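PDB 4QPV: uncharacterized protein from Staphylococcus aureus subsp. aureus Mu50, which is of unknown function but belongs to the DUF1672 family and has an unusual fold of kinked-helix-beta-beta-beta repeats. Local coordinates for residues Lys135-Asn140 and Pro255-Val260; Phe32-Glu37 and Asn71-Gly76; Phe59-Gly64 and Ser107-Glu112; Thr224-Lys229 and Gln263-Tyr268. All coordinates share one frame; numbering follows the deposited sequence.

Contact 1. Residues Lys135-Asn140 and Pro255-Val260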
loop_
_atom_site.group_PDB
_atom_site.type_symbol
_atom_site.label_atom_id
_atom_site.label_comp_id
_atom_site.label_asym_id
_atom_site.label_seq_id
_atom_site.Cartn_x
_atom_site.Cartn_y
_atom_site.Cartn_z
ATOM N N LYS A 135 11.523 3.850 9.239
ATOM C CA LYS A 135 11.426 2.394 9.418
ATOM C C LYS A 135 11.280 1.955 10.877
ATOM O O LYS A 135 10.330 1.241 11.187
ATOM C CB LYS A 135 12.630 1.678 8.766
ATOM C CG LYS A 135 12.475 0.164 8.733
ATOM C CD LYS A 135 13.673 -0.545 8.091
ATOM C CE LYS A 135 13.331 -1.945 7.658
ATOM N NZ LYS A 135 12.778 -2.763 8.766
ATOM N N GLU A 136 12.224 2.320 11.749
ATOM C CA GLU A 136 12.187 1.889 13.149
ATOM C C GLU A 136 10.862 2.247 13.825
ATOM O O GLU A 136 10.283 1.385 14.484
ATOM C CB GLU A 136 13.370 2.483 13.933
ATOM C CG GLU A 136 13.455 1.995 15.375
ATOM C CD GLU A 136 14.747 2.301 16.112
ATOM O OE1 GLU A 136 15.620 2.994 15.541
ATOM O OE2 GLU A 136 14.888 1.839 17.267
ATOM N N GLU A 137 10.405 3.520 13.689
ATOM C CA GLU A 137 9.141 4.041 14.251
ATOM C C GLU A 137 7.936 3.279 13.722
ATOM O O GLU A 137 7.019 2.942 14.476
ATOM C CB GLU A 137 8.956 5.506 13.807
ATOM C CG GLU A 137 9.436 6.595 14.720
ATOM C CD GLU A 137 9.124 7.959 14.128
ATOM O OE1 GLU A 137 8.679 8.047 12.953
ATOM O OE2 GLU A 137 9.341 8.950 14.854
ATOM N N LEU A 138 7.912 3.064 12.399
ATOM C CA LEU A 138 6.780 2.383 11.768
ATOM C C LEU A 138 6.750 0.895 12.191
ATOM O O LEU A 138 5.677 0.378 12.491
ATOM C CB LEU A 138 6.828 2.561 10.239
ATOM C CG LEU A 138 6.448 3.982 9.774
ATOM C CD1 LEU A 138 6.866 4.216 8.311
ATOM C CD2 LEU A 138 4.938 4.234 9.953
ATOM N N ASP A 139 7.926 0.240 12.284
ATOM C CA ASP A 139 8.000 -1.147 12.765
ATOM C C ASP A 139 7.537 -1.222 14.232
ATOM O O ASP A 139 6.831 -2.158 14.599
ATOM C CB ASP A 139 9.400 -1.720 12.582
ATOM C CG ASP A 139 9.808 -1.936 11.121
ATOM O OD1 ASP A 139 8.912 -1.869 10.222
ATOM O OD2 ASP A 139 11.002 -2.259 10.880
ATOM N N ASN A 140 7.849 -0.194 15.049
ATOM C CA ASN A 140 7.351 -0.154 16.427
ATOM C C ASN A 140 5.836 -0.048 16.445
ATOM O O ASN A 140 5.206 -0.699 17.277
ATOM C CB ASN A 140 7.941 0.991 17.215
ATOM C CG ASN A 140 9.390 0.811 17.543
ATOM O OD1 ASN A 140 9.919 -0.313 17.591
ATOM N ND2 ASN A 140 10.061 1.927 17.776
ATOM N N PRO A 255 5.354 6.624 15.491
ATOM C CA PRO A 255 5.529 7.851 14.692
ATOM C C PRO A 255 4.719 9.085 15.124
ATOM O O PRO A 255 3.773 9.497 14.447
ATOM C CB PRO A 255 5.155 7.405 13.270
ATOM C CG PRO A 255 5.214 5.898 13.299
ATOM C CD PRO A 255 4.728 5.568 14.672
ATOM N N HIS A 256 5.198 9.760 16.182
ATOM C CA HIS A 256 4.653 11.046 16.633
ATOM C C HIS A 256 4.817 12.124 15.552
ATOM O O HIS A 256 3.956 12.990 15.436
ATOM C CB HIS A 256 5.353 11.502 17.920
ATOM C CG HIS A 256 4.900 10.742 19.124
ATOM N ND1 HIS A 256 4.104 11.332 20.092
ATOM C CD2 HIS A 256 5.137 9.458 19.473
ATOM C CE1 HIS A 256 3.884 10.390 20.994
ATOM N NE2 HIS A 256 4.490 9.247 20.664
ATOM N N ASP A 257 5.911 12.057 14.758
ATOM C CA ASP A 257 6.214 13.032 13.703
ATOM C C ASP A 257 5.426 12.779 12.390
ATOM O O ASP A 257 5.585 13.550 11.443
ATOM C CB ASP A 257 7.735 13.072 13.415
ATOM C CG ASP A 257 8.358 11.747 12.984
ATOM O OD1 ASP A 257 7.609 10.745 12.841
ATOM O OD2 ASP A 257 9.592 11.709 12.797
ATOM N N LEU A 258 4.592 11.710 12.319
ATOM C CA LEU A 258 3.769 11.477 11.128
ATOM C C LEU A 258 2.308 11.782 11.442
ATOM O O LEU A 258 1.959 11.964 12.607
ATOM C CB LEU A 258 3.905 10.014 10.597
ATOM C CG LEU A 258 5.311 9.544 10.205
ATOM C CD1 LEU A 258 5.273 8.129 9.623
ATOM C CD2 LEU A 258 5.976 10.500 9.212
ATOM N N ASN A 259 1.451 11.834 10.408
ATOM C CA ASN A 259 -0.000 11.941 10.618
ATOM C C ASN A 259 -0.478 10.511 10.810
ATOM O O ASN A 259 -0.166 9.655 9.976
ATOM C CB ASN A 259 -0.697 12.639 9.462
ATOM C CG ASN A 259 -0.301 14.077 9.342
ATOM O OD1 ASN A 259 -0.380 14.830 10.308
ATOM N ND2 ASN A 259 0.196 14.472 8.174
ATOM N N VAL A 260 -1.073 10.206 11.975
ATOM C CA VAL A 260 -1.498 8.837 12.278
ATOM C C VAL A 260 -2.980 8.866 12.652
ATOM O O VAL A 260 -3.386 9.628 13.520
ATOM C CB VAL A 260 -0.615 8.147 13.362
ATOM C CG1 VAL A 260 -1.109 6.722 13.669
ATOM C CG2 VAL A 260 0.862 8.116 12.935
#
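Glu137 and Asp257 bring two carboxylates close together across this contact, their planes turned 77° apart. Glu137 OE1 lies 2.9 Å from Asp257 OD1, and Glu137 OE2 is 3.2 Å from that same oxygen, so one aspartate oxygen stands before both oxygens of the glutamate. With Asp257 CG placed between its backbone N and carbonyl carbon (chi1 58°), the acid group is carried up to the glutamate. Two acceptors this close would repel if both were charged, which is consistent with a raised pKa for one of them; the Asp257 side chain also touches His134.

Pro255 packs against polar atoms of Glu137 in van der Waals contact. The two side chains run antiparallel alongside each other, with Pro255 CB 3.6 Å from Glu137 OE1. Pro255 CD, the ring carbon bonded to N, sits 3.5 Å from the backbone oxygen Glu137 O. The apolar contacts come from Leu138, which sends CD2 against Pro255 CG at 3.7 Å and against Leu258 CD1 at 3.9 Å, lying roughly perpendicular to both side chains.

Pro255 to Leu258 form a type I beta turn, closed by Leu258 N donating to Pro255 O, which leads into strand 259-265 of the mixed sheet. The turn packs on the first turn of helix 135-147. Leu138 and Leu258 both also rest on Val221 of the neighbouring strand 220-227, and Arg218 holds Asp257 O.

Within the helix, Lys135 NZ forms a salt bridge of 2.8 Å with Asp139 OD2, meeting its syn lone pair.

Contact 2. Residues Phe32-Glu37 and Asn71-Gly76; sequences FQPPAE and NVVGSG
The ring of Phe32 meets Asn71 at its edge: Asn71 ND2 lies near the ring plane, 3.7 Å from Phe32 CD2, with ring and amide planes 43° apart. One face of the ring carries Pro34 CD, offset toward the rim, and the ring of Phe82 meets Phe32 at a steep angle. A water accepts from Asn71 ND2 and donates to Phe32 O, while Lys164 O takes another bond from the same amide nitrogen.

Pro34 then crosses Val73 at about a right angle, its CD 3.8 Å from Val73 CG2. In this valine chi1 of -64° puts CG1 anti to the carbonyl carbon, leaving CG2 between backbone N and carbonyl carbon. Next along, Ala36 CB comes within 3.5 Å of Gly74 C, close against bare main chain because glycine has no side chain there.

At the far end Ala36 and Gly76 form a single beta bridge. Gly76 N donates to a lone pair of Pro35 O at 2.8 Å (171° at the hydrogen), and Glu37 N donates to Gly76 O at 3.0 Å. A second water donates to Pro35 O and hydrogen-bonds Ser75 OG, which is also bound to Glu80.

Glu37 is the N-cap of helix 38-46, so the bridge fixes the start of that helix to the end of strand 67-75. The two bonds of the bridge are main chain to main chain, and two waters add further links; no charged group takes part in the bridge, consistent with a surface attachment made by backbone and water.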
loop_
_atom_site.group_PDB
_atom_site.type_symbol
_atom_site.label_atom_id
_atom_site.label_comp_id
_atom_site.label_asym_id
_atom_site.label_seq_id
_atom_site.Cartn_x
_atom_site.Cartn_y
_atom_site.Cartn_z
ATOM N N PHE A 32 -10.767 -12.214 -5.924
ATOM C CA PHE A 32 -10.331 -10.860 -6.286
ATOM C C PHE A 32 -10.317 -10.694 -7.789
ATOM O O PHE A 32 -9.688 -11.486 -8.511
ATOM C CB PHE A 32 -8.947 -10.518 -5.701
ATOM C CG PHE A 32 -8.382 -9.190 -6.180
ATOM C CD1 PHE A 32 -9.020 -7.994 -5.876
ATOM C CD2 PHE A 32 -7.215 -9.145 -6.937
ATOM C CE1 PHE A 32 -8.483 -6.766 -6.292
ATOM C CE2 PHE A 32 -6.681 -7.929 -7.355
ATOM C CZ PHE A 32 -7.325 -6.741 -7.045
ATOM N N GLN A 33 -11.057 -9.698 -8.279
ATOM C CA GLN A 33 -11.128 -9.459 -9.721
ATOM C C GLN A 33 -11.464 -8.012 -10.052
ATOM O O GLN A 33 -12.636 -7.644 -9.989
ATOM C CB GLN A 33 -12.185 -10.387 -10.389
ATOM C CG GLN A 33 -12.259 -10.303 -11.932
ATOM C CD GLN A 33 -10.895 -10.474 -12.573
ATOM O OE1 GLN A 33 -10.266 -9.517 -13.040
ATOM N NE2 GLN A 33 -10.368 -11.672 -12.510
ATOM N N PRO A 34 -10.484 -7.202 -10.505
ATOM C CA PRO A 34 -10.819 -5.854 -10.996
ATOM C C PRO A 34 -11.768 -5.916 -12.212
ATOM O O PRO A 34 -11.825 -6.953 -12.896
ATOM C CB PRO A 34 -9.442 -5.277 -11.386
ATOM C CG PRO A 34 -8.453 -6.054 -10.549
ATOM C CD PRO A 34 -9.028 -7.446 -10.613
ATOM N N PRO A 35 -12.552 -4.843 -12.506
ATOM C CA PRO A 35 -13.427 -4.882 -13.698
ATOM C C PRO A 35 -12.627 -5.325 -14.936
ATOM O O PRO A 35 -11.558 -4.763 -15.193
ATOM C CB PRO A 35 -13.923 -3.439 -13.805
ATOM C CG PRO A 35 -13.853 -2.900 -12.414
ATOM C CD PRO A 35 -12.623 -3.530 -11.825
ATOM N N ALA A 36 -13.088 -6.397 -15.629
ATOM C CA ALA A 36 -12.366 -6.973 -16.780
ATOM C C ALA A 36 -13.210 -7.888 -17.675
ATOM O O ALA A 36 -14.212 -8.448 -17.224
ATOM C CB ALA A 36 -11.178 -7.788 -16.258
ATOM N N GLU A 37 -12.752 -8.063 -18.945
ATOM C CA GLU A 37 -13.386 -8.952 -19.915
ATOM C C GLU A 37 -12.987 -10.381 -19.638
ATOM O O GLU A 37 -11.883 -10.607 -19.145
ATOM C CB GLU A 37 -12.994 -8.562 -21.351
ATOM C CG GLU A 37 -13.830 -7.429 -21.909
ATOM C CD GLU A 37 -15.320 -7.709 -21.950
ATOM O OE1 GLU A 37 -15.799 -8.248 -22.974
ATOM O OE2 GLU A 37 -16.011 -7.391 -20.957
ATOM N N ASN A 71 0.720 -10.917 -8.209
ATOM C CA ASN A 71 -0.552 -11.276 -8.818
ATOM C C ASN A 71 -0.648 -10.747 -10.209
ATOM O O ASN A 71 -0.241 -9.618 -10.469
ATOM C CB ASN A 71 -1.754 -10.760 -7.976
ATOM C CG ASN A 71 -3.048 -11.512 -8.219
ATOM O OD1 ASN A 71 -3.090 -12.512 -8.944
ATOM N ND2 ASN A 71 -4.127 -11.074 -7.578
ATOM N N VAL A 72 -1.192 -11.567 -11.117
ATOM C CA VAL A 72 -1.405 -11.146 -12.497
ATOM C C VAL A 72 -2.866 -11.363 -12.796
ATOM O O VAL A 72 -3.357 -12.498 -12.681
ATOM C CB VAL A 72 -0.474 -11.872 -13.504
ATOM C CG1 VAL A 72 -0.851 -11.513 -14.940
ATOM C CG2 VAL A 72 0.996 -11.541 -13.231
ATOM N N VAL A 73 -3.576 -10.288 -13.171
ATOM C CA VAL A 73 -5.020 -10.414 -13.397
ATOM C C VAL A 73 -5.468 -9.761 -14.686
ATOM O O VAL A 73 -4.761 -8.915 -15.226
ATOM C CB VAL A 73 -5.829 -9.799 -12.199
ATOM C CG1 VAL A 73 -5.577 -10.552 -10.889
ATOM C CG2 VAL A 73 -5.579 -8.287 -12.034
ATOM N N GLY A 74 -6.675 -10.123 -15.135
ATOM C CA GLY A 74 -7.346 -9.436 -16.232
ATOM C C GLY A 74 -7.785 -8.083 -15.673
ATOM O O GLY A 74 -8.163 -7.994 -14.500
ATOM N N SER A 75 -7.687 -7.003 -16.469
ATOM C CA SER A 75 -8.095 -5.655 -16.049
ATOM C C SER A 75 -8.495 -4.880 -17.297
ATOM O O SER A 75 -7.657 -4.688 -18.184
ATOM C CB SER A 75 -6.967 -4.962 -15.285
ATOM O OG SER A 75 -7.403 -3.725 -14.751
ATOM N N GLY A 76 -9.780 -4.507 -17.390
ATOM C CA GLY A 76 -10.335 -3.841 -18.567
ATOM C C GLY A 76 -10.262 -4.812 -19.721
ATOM O O GLY A 76 -10.678 -5.968 -19.572
HETATM O O HOH W 1 -6.874 -12.590 -8.058
HETATM O O HOH W 2 -10.070 -2.568 -14.364
#

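Contact 3. Residues Phe59-Gly64 and Ser107-Glu112; sequences FMDNFG and SSLRSE
Asn62 grips the loop 107-112 with both ends of its amide. Its OD1 accepts from Ser111 N on a lone pair, at 2.7 Å and nearly straight (174°), while ND2 donates to Leu109 O at 3.1 Å, coming from above that carbonyl plane. ND2 has a second acceptor in Phe58 O, so the buried amide is fixed in rotation. One helix position earlier, Asp61 OD2 accepts from Leu109 N at 2.7 Å, met on the anti side and 33° out of the carboxylate plane. Chi1 of -71° sets Asp61 CG anti to its carbonyl carbon, beside the backbone N, on a CB that points toward the loop.

The outer side is looser. Ser108 and Arg110 are exposed; Ser108 OG accepts from Arg110 N at 3.1 Å, an ST turn, and in the conformer given here the guanidinium leads away.

Helix 48-63 ends at Phe63, and Gly64 leaves it with positive phi; the loop joins strand 90-98 to helix 116-133. Leu109 leans back on Arg54 and Gln57 of the earlier helix turns, Ser111 touches Met118 of helix 116-133, and Lys188 of helix 184-190 hydrogen-bonds Asn62 O.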
loop_
_atom_site.group_PDB
_atom_site.type_symbol
_atom_site.label_atom_id
_atom_site.label_comp_id
_atom_site.label_asym_id
_atom_site.label_seq_id
_atom_site.Cartn_x
_atom_site.Cartn_y
_atom_site.Cartn_z
ATOM N N PHE A 59 9.196 -1.663 -13.435
ATOM C CA PHE A 59 9.629 -1.022 -12.187
ATOM C C PHE A 59 11.131 -0.820 -12.159
ATOM O O PHE A 59 11.585 0.178 -11.593
ATOM C CB PHE A 59 9.146 -1.810 -10.966
ATOM C CG PHE A 59 7.707 -1.496 -10.644
ATOM C CD1 PHE A 59 6.672 -2.155 -11.303
ATOM C CD2 PHE A 59 7.383 -0.484 -9.739
ATOM C CE1 PHE A 59 5.331 -1.822 -11.044
ATOM C CE2 PHE A 59 6.050 -0.131 -9.507
ATOM C CZ PHE A 59 5.035 -0.802 -10.160
HETATM N N MSE A 60 11.909 -1.721 -12.807
HETATM C CA MSE A 60 13.358 -1.540 -12.870
HETATM C C MSE A 60 13.680 -0.375 -13.824
HETATM O O MSE A 60 14.426 0.520 -13.445
HETATM C CB MSE A 60 14.093 -2.834 -13.282
HETATM C CG MSE A 60 15.636 -2.687 -13.306
HETATM SE SE MSE A 60 16.434 -2.100 -11.594
HETATM C CE MSE A 60 16.290 -3.773 -10.630
ATOM N N ASP A 61 13.098 -0.379 -15.050
ATOM C CA ASP A 61 13.329 0.668 -16.050
ATOM C C ASP A 61 12.951 2.076 -15.553
ATOM O O ASP A 61 13.707 3.027 -15.768
ATOM C CB ASP A 61 12.531 0.370 -17.328
ATOM C CG ASP A 61 13.047 -0.806 -18.145
ATOM O OD1 ASP A 61 14.207 -1.234 -17.915
ATOM O OD2 ASP A 61 12.292 -1.309 -18.993
ATOM N N ASN A 62 11.804 2.202 -14.895
ATOM C CA ASN A 62 11.293 3.512 -14.496
ATOM C C ASN A 62 11.680 3.972 -13.098
ATOM O O ASN A 62 11.853 5.174 -12.913
ATOM C CB ASN A 62 9.759 3.561 -14.654
ATOM C CG ASN A 62 9.372 3.494 -16.117
ATOM O OD1 ASN A 62 9.695 4.390 -16.904
ATOM N ND2 ASN A 62 8.837 2.358 -16.554
ATOM N N PHE A 63 11.817 3.069 -12.130
ATOM C CA PHE A 63 12.127 3.488 -10.763
ATOM C C PHE A 63 13.497 3.022 -10.254
ATOM O O PHE A 63 13.939 3.492 -9.196
ATOM C CB PHE A 63 11.015 3.028 -9.800
ATOM C CG PHE A 63 9.656 3.532 -10.232
ATOM C CD1 PHE A 63 9.308 4.871 -10.076
ATOM C CD2 PHE A 63 8.748 2.684 -10.859
ATOM C CE1 PHE A 63 8.062 5.342 -10.500
ATOM C CE2 PHE A 63 7.508 3.163 -11.302
ATOM C CZ PHE A 63 7.181 4.491 -11.129
ATOM N N GLY A 64 14.169 2.143 -11.003
ATOM C CA GLY A 64 15.483 1.630 -10.613
ATOM C C GLY A 64 15.384 0.709 -9.411
ATOM O O GLY A 64 16.332 0.588 -8.630
ATOM N N SER A 107 11.784 -5.330 -25.058
ATOM C CA SER A 107 12.420 -4.017 -25.193
ATOM C C SER A 107 12.044 -3.087 -24.028
ATOM O O SER A 107 11.089 -3.339 -23.294
ATOM C CB SER A 107 12.098 -3.370 -26.539
ATOM O OG SER A 107 10.719 -3.062 -26.645
ATOM N N SER A 108 12.872 -2.066 -23.810
ATOM C CA SER A 108 12.713 -1.119 -22.713
ATOM C C SER A 108 11.266 -0.676 -22.490
ATOM O O SER A 108 10.527 -0.387 -23.435
ATOM C CB SER A 108 13.578 0.111 -22.956
ATOM O OG SER A 108 13.356 1.044 -21.913
ATOM N N LEU A 109 10.888 -0.600 -21.213
ATOM C CA LEU A 109 9.575 -0.142 -20.806
ATOM C C LEU A 109 9.652 1.268 -20.191
ATOM O O LEU A 109 8.678 1.706 -19.574
ATOM C CB LEU A 109 8.919 -1.152 -19.859
ATOM C CG LEU A 109 8.411 -2.413 -20.567
ATOM C CD1 LEU A 109 7.963 -3.454 -19.556
ATOM C CD2 LEU A 109 7.272 -2.082 -21.537
ATOM N N ARG A 110 10.801 1.987 -20.403
ATOM C CA ARG A 110 10.998 3.368 -19.944
ATOM C C ARG A 110 9.816 4.207 -20.454
ATOM O O ARG A 110 9.582 4.255 -21.666
ATOM C CB ARG A 110 12.358 3.890 -20.454
ATOM C CG ARG A 110 12.598 5.392 -20.351
ATOM C CD ARG A 110 13.951 5.788 -20.926
ATOM N NE ARG A 110 13.979 5.725 -22.391
ATOM C CZ ARG A 110 14.552 4.751 -23.097
ATOM N NH1 ARG A 110 15.162 3.745 -22.482
ATOM N NH2 ARG A 110 14.521 4.779 -24.422
ATOM N N SER A 111 9.042 4.786 -19.540
ATOM C CA SER A 111 7.832 5.544 -19.829
ATOM C C SER A 111 8.044 7.037 -20.031
ATOM O O SER A 111 8.856 7.667 -19.344
ATOM C CB SER A 111 6.836 5.339 -18.695
ATOM O OG SER A 111 5.567 5.908 -18.974
ATOM N N GLU A 112 7.253 7.600 -20.966
ATOM C CA GLU A 112 7.202 9.029 -21.271
ATOM C C GLU A 112 5.844 9.598 -20.800
ATOM O O GLU A 112 5.508 10.740 -21.122
ATOM C CB GLU A 112 7.444 9.301 -22.773
ATOM C CG GLU A 112 8.867 9.023 -23.247
ATOM C CD GLU A 112 10.006 9.731 -22.532
ATOM O OE1 GLU A 112 9.849 10.918 -22.165
ATOM O OE2 GLU A 112 11.074 9.098 -22.365
#

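Contact 4. Residues Thr224-Lys229 and Gln263-Tyr268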
loop_
_atom_site.group_PDB
_atom_site.type_symbol
_atom_site.label_atom_id
_atom_site.label_comp_id
_atom_site.label_asym_id
_atom_site.label_seq_id
_atom_site.Cartn_x
_atom_site.Cartn_y
_atom_site.Cartn_z
ATOM N N THR A 224 -6.212 -0.175 9.104
ATOM C CA THR A 224 -7.236 -0.955 8.383
ATOM C C THR A 224 -7.593 -2.090 9.322
ATOM O O THR A 224 -7.093 -3.210 9.185
ATOM C CB THR A 224 -6.720 -1.445 6.999
ATOM O OG1 THR A 224 -5.569 -2.283 7.190
ATOM C CG2 THR A 224 -6.397 -0.283 6.033
ATOM N N LEU A 225 -8.365 -1.767 10.362
ATOM C CA LEU A 225 -8.722 -2.768 11.374
ATOM C C LEU A 225 -10.142 -3.280 11.183
ATOM O O LEU A 225 -11.048 -2.534 10.816
ATOM C CB LEU A 225 -8.560 -2.199 12.790
ATOM C CG LEU A 225 -7.209 -1.520 13.083
ATOM C CD1 LEU A 225 -7.179 -0.989 14.519
ATOM C CD2 LEU A 225 -6.016 -2.494 12.824
ATOM N N PHE A 226 -10.318 -4.566 11.442
ATOM C CA PHE A 226 -11.606 -5.245 11.325
ATOM C C PHE A 226 -12.028 -5.732 12.710
ATOM O O PHE A 226 -11.334 -6.554 13.326
ATOM C CB PHE A 226 -11.484 -6.409 10.330
ATOM C CG PHE A 226 -11.066 -5.991 8.939
ATOM C CD1 PHE A 226 -9.713 -5.837 8.614
ATOM C CD2 PHE A 226 -12.019 -5.758 7.946
ATOM C CE1 PHE A 226 -9.326 -5.468 7.319
ATOM C CE2 PHE A 226 -11.626 -5.464 6.630
ATOM C CZ PHE A 226 -10.283 -5.315 6.330
ATOM N N SER A 227 -13.156 -5.219 13.222
ATOM C CA SER A 227 -13.652 -5.651 14.521
ATOM C C SER A 227 -13.913 -7.171 14.541
ATOM O O SER A 227 -14.334 -7.733 13.529
ATOM C CB SER A 227 -14.944 -4.918 14.859
ATOM O OG SER A 227 -15.450 -5.355 16.106
ATOM N N THR A 228 -13.695 -7.819 15.686
ATOM C CA THR A 228 -14.020 -9.243 15.841
ATOM C C THR A 228 -15.413 -9.385 16.481
ATOM O O THR A 228 -15.869 -10.509 16.697
ATOM C CB THR A 228 -12.950 -10.010 16.649
ATOM O OG1 THR A 228 -12.858 -9.444 17.949
ATOM C CG2 THR A 228 -11.577 -10.021 15.970
ATOM N N LYS A 229 -16.087 -8.260 16.786
ATOM C CA LYS A 229 -17.452 -8.264 17.352
ATOM C C LYS A 229 -18.457 -8.754 16.325
ATOM O O LYS A 229 -18.442 -8.277 15.195
ATOM C CB LYS A 229 -17.902 -6.859 17.803
ATOM C CG LYS A 229 -17.054 -6.214 18.886
ATOM C CD LYS A 229 -17.575 -4.813 19.161
ATOM C CE LYS A 229 -16.837 -4.134 20.286
ATOM N NZ LYS A 229 -17.454 -2.819 20.611
ATOM N N GLN A 263 -8.547 3.730 12.183
ATOM C CA GLN A 263 -9.802 3.345 11.546
ATOM C C GLN A 263 -10.108 1.903 11.882
ATOM O O GLN A 263 -9.208 1.058 11.882
ATOM C CB GLN A 263 -9.821 3.532 10.021
ATOM C CG GLN A 263 -9.842 4.996 9.562
ATOM C CD GLN A 263 -10.096 5.122 8.067
ATOM O OE1 GLN A 263 -10.097 4.154 7.319
ATOM N NE2 GLN A 263 -10.285 6.329 7.589
ATOM N N ILE A 264 -11.392 1.629 12.152
ATOM C CA ILE A 264 -11.919 0.296 12.431
ATOM C C ILE A 264 -13.280 0.165 11.741
ATOM O O ILE A 264 -14.039 1.131 11.663
ATOM C CB ILE A 264 -11.985 -0.065 13.952
ATOM C CG1 ILE A 264 -12.158 -1.616 14.140
ATOM C CG2 ILE A 264 -13.085 0.756 14.682
ATOM C CD1 ILE A 264 -11.914 -2.210 15.555
ATOM N N SER A 265 -13.570 -1.034 11.249
ATOM C CA SER A 265 -14.842 -1.349 10.595
ATOM C C SER A 265 -15.376 -2.704 11.094
ATOM O O SER A 265 -14.772 -3.318 11.979
ATOM C CB SER A 265 -14.654 -1.367 9.082
ATOM O OG SER A 265 -13.736 -2.390 8.707
ATOM N N ASN A 266 -16.438 -3.227 10.459
ATOM C CA ASN A 266 -16.955 -4.545 10.847
ATOM C C ASN A 266 -15.981 -5.653 10.339
ATOM O O ASN A 266 -14.955 -5.348 9.704
ATOM C CB ASN A 266 -18.412 -4.738 10.377
ATOM C CG ASN A 266 -18.614 -4.900 8.887
ATOM O OD1 ASN A 266 -17.689 -5.211 8.123
ATOM N ND2 ASN A 266 -19.855 -4.748 8.447
ATOM N N LYS A 267 -16.275 -6.928 10.652
ATOM C CA LYS A 267 -15.360 -8.038 10.372
ATOM C C LYS A 267 -15.307 -8.479 8.915
ATOM O O LYS A 267 -14.539 -9.390 8.599
ATOM C CB LYS A 267 -15.750 -9.257 11.249
ATOM C CG LYS A 267 -17.090 -9.902 10.905
ATOM C CD LYS A 267 -17.338 -11.190 11.703
ATOM C CE LYS A 267 -17.707 -10.960 13.152
ATOM N NZ LYS A 267 -17.998 -12.242 13.851
ATOM N N TYR A 268 -16.121 -7.875 8.034
ATOM C CA TYR A 268 -16.254 -8.377 6.666
ATOM C C TYR A 268 -15.455 -7.626 5.623
ATOM O O TYR A 268 -15.075 -6.480 5.824
ATOM C CB TYR A 268 -17.725 -8.383 6.249
ATOM C CG TYR A 268 -18.575 -9.256 7.142
ATOM C CD1 TYR A 268 -18.551 -10.644 7.022
ATOM C CD2 TYR A 268 -19.377 -8.699 8.133
ATOM C CE1 TYR A 268 -19.312 -11.457 7.863
ATOM C CE2 TYR A 268 -20.154 -9.501 8.969
ATOM C CZ TYR A 268 -20.116 -10.880 8.833
ATOM O OH TYR A 268 -20.879 -11.677 9.655
HETATM O O HOH W 3 -18.398 -7.200 12.620
#
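Lys267 lies across the end of strand 220-227, its CB only 3.1 Å from Ser227 O. Next, CG sits over the centre of its neighbour's ring, Tyr268, 3.6 Å above the plane. A bend at chi3 (75°) then turns CE onto Lys229 O, at 3.5 Å. The tip, NZ, ends in a salt bridge with Asp230. A water donating to Lys229 O and accepting from Lys267 N gives the same two residues a second link.

Beside it runs the parallel pairing of a beta-alpha-beta unit: strand 220-227, helix 234-249 and strand 259-265, whose strand segments here run in the same sense at 39° to each other. Ser265 N donates to Leu225 O at 3.0 Å, and Ser227 N to Ser265 O at 2.8 Å (171°); the bond from Leu225 N to Gln263 O is weak.

Leu225 and Ile264 share one face of the sheet, where Leu225 CB meets Ile264 CG1 at 3.9 Å and Ile264 also touches Thr237 and Met241 of the crossover helix. Phe226 and Ser265 occupy the other. There the Phe226 ring turns its edge to two backbone oxygens, Asn266 O and Tyr268 O, CD2 standing 3.4 Å from the former, while Tyr157 and Tyr276 meet the ring edge-to-face.

Overall arrangement
From the N terminus, contact 2 opens at 32-37 and closes at 71-76, tying the start of helix 38-46 to strand 67-75. Contact 3 crosses it: 59-64 falls inside that loop, and 107-112 closes after it, beyond the three-stranded antiparallel sheet. Both are complete before contact 1 opens at 135-140. That contact closes 115 residues later at 255-260, and contact 4, opening at 224-229 and closing at 263-268, crosses it. Contacts 1 and 4 share strand 259-265 of the mixed sheet, centres 22 Å apart. Contacts 2 and 3 tie helices 38-46 and 48-63 and strand 67-75, contacts 1 and 4 helix 135-147 and the mixed sheet; 3 and 4 lie on opposite sides of the chain's centre.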